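Radical SAM domain protein (Methanothrix thermoacetophila, PDB 6Y1X) is the radical SAM enzyme NifB, which binds [4Fe-4S] clusters and probably makes the carbide-containing precursor of the nitrogenase iron-molybdenum cofactor. Local coordinates at residues V216-V219 with I224-K227; D231-I236 with D271-I276; E120-L125 with D154-T159. One frame throughout, in Å; residues are numbered along the deposited sequence.

Contacts 1 and 2 belong to one neighbourhood: strand 213-220 leads through the loop of contact 1 into helix 229-239, and the two sites touch where Val216 CB meets Ile236 CD1 at 3.8 Å. Contact 3 lies across the chain's centre, its centre about 28 Å from that of contact 1, and joins helices 119-131 and 146-156 over another part of the same parallel sheet. Chemistry follows place. Contact 1, buried at a strand end, rests on a single amide-to-carbonyl hydrogen bond; contact 3, also buried, is purely apolar; contact 2, partly buried, combines aliphatic packing with a charged pair at its exposed border.

Contact 1: residues V216-V219 with I224-K227; sequences VNTV and INDK
Asn225 reaches from the loop after strand 213-220 back to the carbonyl of Val219 near the strand's end. From CB, which points toward the strand, the chain sets CG between the backbone N and the carbonyl carbon (chi1 68°), the crowded position, and this carries the amide on to Val219 O. CG itself stands 3.5 Å from Val219 O. Of the two tips, ND2 donates to Val219 O at 2.9 Å; the N-H...O angle of 163° makes the bond nearly straight, and the acceptor lies only 4° out of the amide plane, approached nearly along the C=O axis. ND2 also passes 4.0 Å from Thr218 CG2, the methyl that lies opposite the backbone N, while OG1 bonds with His244 and Leu165 O. The loop is the beta-alpha connection between strand 213-220 of the parallel sheet and helix 229-239 in the TIM-barrel-like radical SAM fold. OD1, an acceptor 3.4 Å from Val219 O and not bonded to it, takes the backbone N-H of Ile221, while ND2 has a second acceptor in Asn166 O. An alanine at Asn225 would remove the amide, which would probably leave the carbonyls of Val219 and Asn166 and the N-H of Ile221 without this partner and the loop freer to move. The side chain of Val219 lies about 7 Å from a bound iron-sulfur cluster and touches Tyr65 and Met247.

Contact 2: residues D231-I236 with D271-I276; sequences DIARKI and DELSKI
Ala233 CB is met by Leu273 CD2 at 3.9 Å and by Ile276 CG2 at 4.1 Å, so one small methyl fits against two branched side chains. The CB of Leu273 leaves its backbone alongside the interface, and the CD2 branch reaches Ala233. In Ile276 the CG2 methyl is placed opposite the backbone N (CG1 has chi1 -55°), and it also lies on the backbone of helix 229-239, 3.8 Å from Ala233 O. Both methyls of Ile276, CG2 and CD1, lie 4.1 Å from Arg234 CG as the two side chains cross obliquely. Both segments sit on the outer side of the parallel sheet of the radical SAM domain: helix 229-239 follows strand 213-220 in the chain, and helix 263-273 and the residues that follow it pack on it, with Ala233 and Leu273 also touching strand 243-248. Polar interactions stay at the border. Arg234, its chain bent at chi3 (-76°), forms a salt bridge one helical turn back, NH1 to Asp231 OD1 at 2.7 Å; the oxygen lies near the guanidinium plane, whereas the nitrogen comes from above the carboxylate plane. The carbonyl oxygen of Ile276 accepts a hydrogen bond from Lys237 NZ.

Contact 3: residues E120-L125 with D154-T159; sequences ETFETL and DRIGVT
Ile156 supplies the main bump, its CD1 methyl pushing between Leu125 and Phe122 on helix 119-131. It comes to 3.8 Å from Leu125 CB and 4.3 Å from Phe122 CD1. The hollow is thus bounded by an aliphatic root on one side and on the other by the Phe122 ring, met obliquely at CD1, three residues apart along one face of the helix. Ile156 holds CG1 between its backbone N and carbonyl carbon (chi1 72°), a placement that aims the long branch at this groove. Helices 119-131 and 146-156 follow one another in the chain with strand 136-141 between them, in the TIM-barrel-like radical SAM domain. Gly157, with positive phi (100°), ends helix 146-156 in a Schellman motif, and the chain then turns so that Val158 makes a second bump. Val158 CG2 meets Leu125 CD1 at 3.8 Å, the two side chains passing at a slant. On the sheet side, Leu125 and Val158 both rest on Ile139 of strand 136-141, and Leu125 also on Leu137. Phe122 also touches Leu153 of helix 146-156 and makes a cation-pi contact with Arg149, while the side chain of Val158 lies about 6 Å from that of the cluster ligand Cys138.

Contact 1: residues V216-V219 with I224-K227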
loop_
_atom_site.group_PDB
_atom_site.type_symbol
_atom_site.label_atom_id
_atom_site.label_comp_id
_atom_site.label_asym_id
_atom_site.label_seq_id
_atom_site.Cartn_x
_atom_site.Cartn_y
_atom_site.Cartn_z
ATOM N N VAL A 216 -0.462 -5.000 -5.397
ATOM C CA VAL A 216 -1.794 -4.686 -4.899
ATOM C C VAL A 216 -2.033 -5.510 -3.644
ATOM O O VAL A 216 -1.895 -6.739 -3.663
ATOM C CB VAL A 216 -2.873 -4.936 -5.959
ATOM C CG1 VAL A 216 -4.256 -4.966 -5.305
ATOM C CG2 VAL A 216 -2.796 -3.848 -7.014
ATOM N N ASN A 217 -2.350 -4.828 -2.546
ATOM C CA ASN A 217 -2.834 -5.479 -1.340
ATOM C C ASN A 217 -4.350 -5.570 -1.382
ATOM O O ASN A 217 -5.024 -4.638 -1.828
ATOM C CB ASN A 217 -2.436 -4.689 -0.092
ATOM C CG ASN A 217 -0.947 -4.676 0.156
ATOM O OD1 ASN A 217 -0.199 -5.516 -0.349
ATOM N ND2 ASN A 217 -0.508 -3.729 0.973
ATOM N N THR A 218 -4.888 -6.678 -0.880
ATOM C CA THR A 218 -6.324 -6.793 -0.654
ATOM C C THR A 218 -6.550 -7.361 0.735
ATOM O O THR A 218 -6.002 -8.416 1.071
ATOM C CB THR A 218 -7.006 -7.692 -1.694
ATOM O OG1 THR A 218 -6.837 -7.138 -3.003
ATOM C CG2 THR A 218 -8.499 -7.842 -1.387
ATOM N N VAL A 219 -7.333 -6.649 1.543
ATOM C CA VAL A 219 -7.724 -7.144 2.859
ATOM C C VAL A 219 -8.888 -8.095 2.640
ATOM O O VAL A 219 -9.914 -7.708 2.072
ATOM C CB VAL A 219 -8.110 -5.998 3.808
ATOM C CG1 VAL A 219 -8.450 -6.542 5.190
ATOM C CG2 VAL A 219 -6.983 -4.992 3.905
ATOM N N ILE A 224 -17.823 -9.798 2.897
ATOM C CA ILE A 224 -17.885 -8.516 2.207
ATOM C C ILE A 224 -17.200 -8.603 0.851
ATOM O O ILE A 224 -17.825 -8.327 -0.179
ATOM C CB ILE A 224 -17.278 -7.395 3.068
ATOM C CG1 ILE A 224 -18.065 -7.273 4.375
ATOM C CG2 ILE A 224 -17.287 -6.078 2.301
ATOM C CD1 ILE A 224 -17.831 -5.994 5.126
ATOM N N ASN A 225 -15.917 -8.982 0.830
ATOM C CA ASN A 225 -15.196 -9.083 -0.435
ATOM C C ASN A 225 -14.499 -10.425 -0.614
ATOM O O ASN A 225 -13.635 -10.552 -1.489
ATOM C CB ASN A 225 -14.181 -7.944 -0.587
ATOM C CG ASN A 225 -13.007 -8.045 0.393
ATOM O OD1 ASN A 225 -12.924 -8.962 1.209
ATOM N ND2 ASN A 225 -12.077 -7.106 0.284
ATOM N N ASP A 226 -14.851 -11.431 0.186
ATOM C CA ASP A 226 -14.069 -12.663 0.201
ATOM C C ASP A 226 -14.282 -13.536 -1.034
ATOM O O ASP A 226 -13.424 -14.372 -1.331
ATOM C CB ASP A 226 -14.357 -13.453 1.478
ATOM C CG ASP A 226 -15.817 -13.859 1.603
ATOM O OD1 ASP A 226 -16.684 -12.961 1.602
ATOM O OD2 ASP A 226 -16.088 -15.070 1.735
ATOM N N LYS A 227 -15.376 -13.359 -1.778
ATOM C CA LYS A 227 -15.431 -13.919 -3.124
ATOM C C LYS A 227 -15.206 -12.876 -4.208
ATOM O O LYS A 227 -14.820 -13.238 -5.323
ATOM C CB LYS A 227 -16.756 -14.662 -3.371
ATOM C CG LYS A 227 -18.050 -13.877 -3.191
ATOM C CD LYS A 227 -19.249 -14.818 -3.377
ATOM C CE LYS A 227 -20.542 -14.099 -3.722
ATOM N NZ LYS A 227 -20.570 -12.674 -3.298
#

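Contact 2: residues D231-I236 with D271-I276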
loop_
_atom_site.group_PDB
_atom_site.type_symbol
_atom_site.label_atom_id
_atom_site.label_comp_id
_atom_site.label_asym_id
_atom_site.label_seq_id
_atom_site.Cartn_x
_atom_site.Cartn_y
_atom_site.Cartn_z
ATOM N N ASP A 231 -12.679 -11.232 -8.659
ATOM C CA ASP A 231 -12.854 -10.144 -9.618
ATOM C C ASP A 231 -11.712 -9.135 -9.518
ATOM O O ASP A 231 -11.275 -8.574 -10.530
ATOM C CB ASP A 231 -14.188 -9.440 -9.371
ATOM C CG ASP A 231 -15.378 -10.230 -9.879
ATOM O OD1 ASP A 231 -15.214 -11.079 -10.782
ATOM O OD2 ASP A 231 -16.487 -10.006 -9.348
ATOM N N ILE A 232 -11.241 -8.862 -8.299
ATOM C CA ILE A 232 -10.107 -7.953 -8.130
ATOM C C ILE A 232 -8.880 -8.496 -8.851
ATOM O O ILE A 232 -8.200 -7.772 -9.588
ATOM C CB ILE A 232 -9.810 -7.715 -6.639
ATOM C CG1 ILE A 232 -11.001 -7.065 -5.935
ATOM C CG2 ILE A 232 -8.524 -6.886 -6.468
ATOM C CD1 ILE A 232 -10.822 -7.002 -4.432
ATOM N N ALA A 233 -8.563 -9.775 -8.616
ATOM C CA ALA A 233 -7.377 -10.377 -9.217
ATOM C C ALA A 233 -7.423 -10.326 -10.736
ATOM O O ALA A 233 -6.420 -10.002 -11.384
ATOM C CB ALA A 233 -7.228 -11.819 -8.742
ATOM N N ARG A 234 -8.574 -10.653 -11.325
ATOM C CA ARG A 234 -8.685 -10.606 -12.779
ATOM C C ARG A 234 -8.456 -9.194 -13.303
ATOM O O ARG A 234 -7.755 -8.999 -14.302
ATOM C CB ARG A 234 -10.047 -11.143 -13.220
ATOM C CG ARG A 234 -10.166 -12.664 -13.129
ATOM C CD ARG A 234 -11.480 -13.164 -13.710
ATOM N NE ARG A 234 -12.623 -12.925 -12.830
ATOM C CZ ARG A 234 -13.106 -13.819 -11.968
ATOM N NH1 ARG A 234 -14.149 -13.516 -11.207
ATOM N NH2 ARG A 234 -12.562 -15.027 -11.880
ATOM N N LYS A 235 -9.047 -8.197 -12.643
ATOM C CA LYS A 235 -8.918 -6.821 -13.109
ATOM C C LYS A 235 -7.469 -6.343 -13.038
ATOM O O LYS A 235 -6.942 -5.789 -14.010
ATOM C CB LYS A 235 -9.835 -5.920 -12.281
ATOM C CG LYS A 235 -9.787 -4.440 -12.615
ATOM C CD LYS A 235 -10.316 -4.200 -14.024
ATOM C CE LYS A 235 -10.563 -2.715 -14.272
ATOM N NZ LYS A 235 -10.974 -2.433 -15.682
ATOM N N ILE A 236 -6.803 -6.544 -11.891
ATOM C CA ILE A 236 -5.431 -6.046 -11.760
ATOM C C ILE A 236 -4.481 -6.821 -12.660
ATOM O O ILE A 236 -3.435 -6.296 -13.063
ATOM C CB ILE A 236 -4.947 -6.066 -10.295
ATOM C CG1 ILE A 236 -4.875 -7.490 -9.752
ATOM C CG2 ILE A 236 -5.843 -5.200 -9.433
ATOM C CD1 ILE A 236 -4.309 -7.574 -8.331
ATOM N N ASP A 271 -4.057 -19.908 -3.199
ATOM C CA ASP A 271 -3.698 -20.926 -4.185
ATOM C C ASP A 271 -4.528 -20.793 -5.454
ATOM O O ASP A 271 -3.998 -20.911 -6.565
ATOM C CB ASP A 271 -3.864 -22.317 -3.580
ATOM C CG ASP A 271 -2.785 -22.632 -2.575
ATOM O OD1 ASP A 271 -1.823 -21.835 -2.483
ATOM O OD2 ASP A 271 -2.894 -23.663 -1.879
ATOM N N GLU A 272 -5.828 -20.531 -5.311
ATOM C CA GLU A 272 -6.677 -20.343 -6.482
ATOM C C GLU A 272 -6.334 -19.047 -7.204
ATOM O O GLU A 272 -6.327 -19.002 -8.440
ATOM C CB GLU A 272 -8.150 -20.347 -6.068
ATOM C CG GLU A 272 -8.736 -21.720 -5.817
ATOM C CD GLU A 272 -9.570 -22.212 -6.992
ATOM O OE1 GLU A 272 -9.546 -21.556 -8.056
ATOM O OE2 GLU A 272 -10.253 -23.247 -6.850
ATOM N N LEU A 273 -6.059 -17.976 -6.455
ATOM C CA LEU A 273 -5.740 -16.702 -7.090
ATOM C C LEU A 273 -4.384 -16.736 -7.782
ATOM O O LEU A 273 -4.135 -15.906 -8.664
ATOM C CB LEU A 273 -5.777 -15.567 -6.064
ATOM C CG LEU A 273 -7.114 -15.255 -5.390
ATOM C CD1 LEU A 273 -6.923 -14.160 -4.370
ATOM C CD2 LEU A 273 -8.175 -14.851 -6.413
ATOM N N SER A 274 -3.504 -17.668 -7.402
ATOM C CA SER A 274 -2.201 -17.761 -8.052
ATOM C C SER A 274 -2.334 -18.161 -9.518
ATOM O O SER A 274 -1.439 -17.874 -10.322
ATOM C CB SER A 274 -1.311 -18.761 -7.319
ATOM O OG SER A 274 -1.862 -20.063 -7.396
ATOM N N LYS A 275 -3.432 -18.826 -9.884
ATOM C CA LYS A 275 -3.643 -19.180 -11.285
ATOM C C LYS A 275 -4.033 -17.970 -12.124
ATOM O O LYS A 275 -4.000 -18.047 -13.356
ATOM C CB LYS A 275 -4.702 -20.277 -11.402
ATOM C CG LYS A 275 -4.466 -21.467 -10.490
ATOM C CD LYS A 275 -5.694 -22.365 -10.419
ATOM C CE LYS A 275 -5.459 -23.555 -9.492
ATOM N NZ LYS A 275 -6.702 -24.346 -9.249
ATOM N N ILE A 276 -4.425 -16.874 -11.487
ATOM C CA ILE A 276 -4.738 -15.625 -12.167
ATOM C C ILE A 276 -3.544 -14.680 -12.170
ATOM O O ILE A 276 -3.160 -14.152 -13.213
ATOM C CB ILE A 276 -5.968 -14.956 -11.514
ATOM C CG1 ILE A 276 -7.158 -15.916 -11.491
ATOM C CG2 ILE A 276 -6.310 -13.660 -12.236
ATOM C CD1 ILE A 276 -8.314 -15.424 -10.647
#

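Contact 3: residues E120-L125 with D154-T159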
loop_
_atom_site.group_PDB
_atom_site.type_symbol
_atom_site.label_atom_id
_atom_site.label_comp_id
_atom_site.label_asym_id
_atom_site.label_seq_id
_atom_site.Cartn_x
_atom_site.Cartn_y
_atom_site.Cartn_z
ATOM N N GLU A 120 5.332 15.772 3.271
ATOM C CA GLU A 120 6.589 15.300 3.838
ATOM C C GLU A 120 7.044 14.000 3.195
ATOM O O GLU A 120 8.242 13.697 3.216
ATOM C CB GLU A 120 6.467 15.126 5.354
ATOM C CG GLU A 120 6.308 16.439 6.116
ATOM C CD GLU A 120 4.860 16.896 6.207
ATOM O OE1 GLU A 120 3.988 16.264 5.572
ATOM O OE2 GLU A 120 4.596 17.894 6.913
ATOM N N THR A 121 6.114 13.220 2.640
ATOM C CA THR A 121 6.495 12.004 1.926
ATOM C C THR A 121 7.418 12.336 0.765
ATOM O O THR A 121 8.461 11.699 0.571
ATOM C CB THR A 121 5.241 11.291 1.414
ATOM O OG1 THR A 121 4.428 10.881 2.521
ATOM C CG2 THR A 121 5.609 10.089 0.562
ATOM N N PHE A 122 7.031 13.337 -0.030
ATOM C CA PHE A 122 7.779 13.685 -1.229
ATOM C C PHE A 122 9.102 14.342 -0.875
ATOM O O PHE A 122 10.115 14.112 -1.543
ATOM C CB PHE A 122 6.918 14.585 -2.115
ATOM C CG PHE A 122 5.594 13.973 -2.462
ATOM C CD1 PHE A 122 5.466 13.157 -3.577
ATOM C CD2 PHE A 122 4.493 14.155 -1.639
ATOM C CE1 PHE A 122 4.258 12.571 -3.887
ATOM C CE2 PHE A 122 3.279 13.564 -1.937
ATOM C CZ PHE A 122 3.160 12.773 -3.063
ATOM N N GLU A 123 9.111 15.165 0.177
ATOM C CA GLU A 123 10.356 15.784 0.611
ATOM C C GLU A 123 11.330 14.742 1.146
ATOM O O GLU A 123 12.537 14.823 0.893
ATOM C CB GLU A 123 10.065 16.848 1.669
ATOM C CG GLU A 123 11.268 17.670 2.071
ATOM C CD GLU A 123 12.051 18.172 0.872
ATOM O OE1 GLU A 123 13.268 17.899 0.805
ATOM O OE2 GLU A 123 11.449 18.825 -0.009
ATOM N N THR A 124 10.818 13.746 1.869
ATOM C CA THR A 124 11.677 12.711 2.436
ATOM C C THR A 124 12.315 11.858 1.345
ATOM O O THR A 124 13.534 11.651 1.337
ATOM C CB THR A 124 10.869 11.822 3.380
ATOM O OG1 THR A 124 10.388 12.600 4.482
ATOM C CG2 THR A 124 11.731 10.689 3.901
ATOM N N LEU A 125 11.507 11.366 0.404
ATOM C CA LEU A 125 12.045 10.486 -0.624
ATOM C C LEU A 125 12.925 11.245 -1.604
ATOM O O LEU A 125 13.818 10.652 -2.217
ATOM C CB LEU A 125 10.909 9.785 -1.359
ATOM C CG LEU A 125 10.164 8.765 -0.503
ATOM C CD1 LEU A 125 8.982 8.249 -1.271
ATOM C CD2 LEU A 125 11.083 7.624 -0.081
ATOM N N ASP A 154 7.226 9.510 -9.822
ATOM C CA ASP A 154 8.129 9.197 -10.922
ATOM C C ASP A 154 9.317 10.137 -10.953
ATOM O O ASP A 154 10.462 9.707 -11.120
ATOM C CB ASP A 154 7.388 9.323 -12.246
ATOM C CG ASP A 154 8.033 8.530 -13.372
ATOM O OD1 ASP A 154 9.095 7.914 -13.154
ATOM O OD2 ASP A 154 7.503 8.577 -14.508
ATOM N N ARG A 155 9.067 11.430 -10.772
ATOM C CA ARG A 155 10.147 12.394 -10.926
ATOM C C ARG A 155 11.160 12.239 -9.790
ATOM O O ARG A 155 12.353 12.489 -9.986
ATOM C CB ARG A 155 9.567 13.806 -11.013
ATOM C CG ARG A 155 10.540 14.895 -11.438
ATOM C CD ARG A 155 9.817 16.249 -11.511
ATOM N NE ARG A 155 9.437 16.732 -10.183
ATOM C CZ ARG A 155 8.269 16.680 -9.549
ATOM N NH1 ARG A 155 7.176 16.133 -10.062
ATOM N NH2 ARG A 155 8.225 17.224 -8.343
ATOM N N ILE A 156 10.696 11.901 -8.571
ATOM C CA ILE A 156 11.604 11.705 -7.429
ATOM C C ILE A 156 12.270 10.332 -7.393
ATOM O O ILE A 156 13.113 10.094 -6.517
ATOM C CB ILE A 156 10.933 11.906 -6.053
ATOM C CG1 ILE A 156 9.974 10.758 -5.711
ATOM C CG2 ILE A 156 10.243 13.263 -5.970
ATOM C CD1 ILE A 156 9.125 11.026 -4.470
ATOM N N GLY A 157 11.917 9.418 -8.298
ATOM C CA GLY A 157 12.601 8.140 -8.408
ATOM C C GLY A 157 11.945 6.930 -7.767
ATOM O O GLY A 157 12.594 5.881 -7.662
ATOM N N VAL A 158 10.685 7.028 -7.348
ATOM C CA VAL A 158 9.982 5.860 -6.827
ATOM C C VAL A 158 9.772 4.856 -7.953
ATOM O O VAL A 158 9.246 5.199 -9.021
ATOM C CB VAL A 158 8.651 6.285 -6.190
ATOM C CG1 VAL A 158 7.788 5.071 -5.864
ATOM C CG2 VAL A 158 8.908 7.117 -4.949
ATOM N N THR A 159 10.182 3.603 -7.723
ATOM C CA THR A 159 10.068 2.555 -8.733
ATOM C C THR A 159 9.073 1.465 -8.370
ATOM O O THR A 159 8.677 0.693 -9.251
ATOM C CB THR A 159 11.431 1.888 -8.989
ATOM O OG1 THR A 159 11.995 1.455 -7.744
ATOM C CG2 THR A 159 12.390 2.848 -9.677
#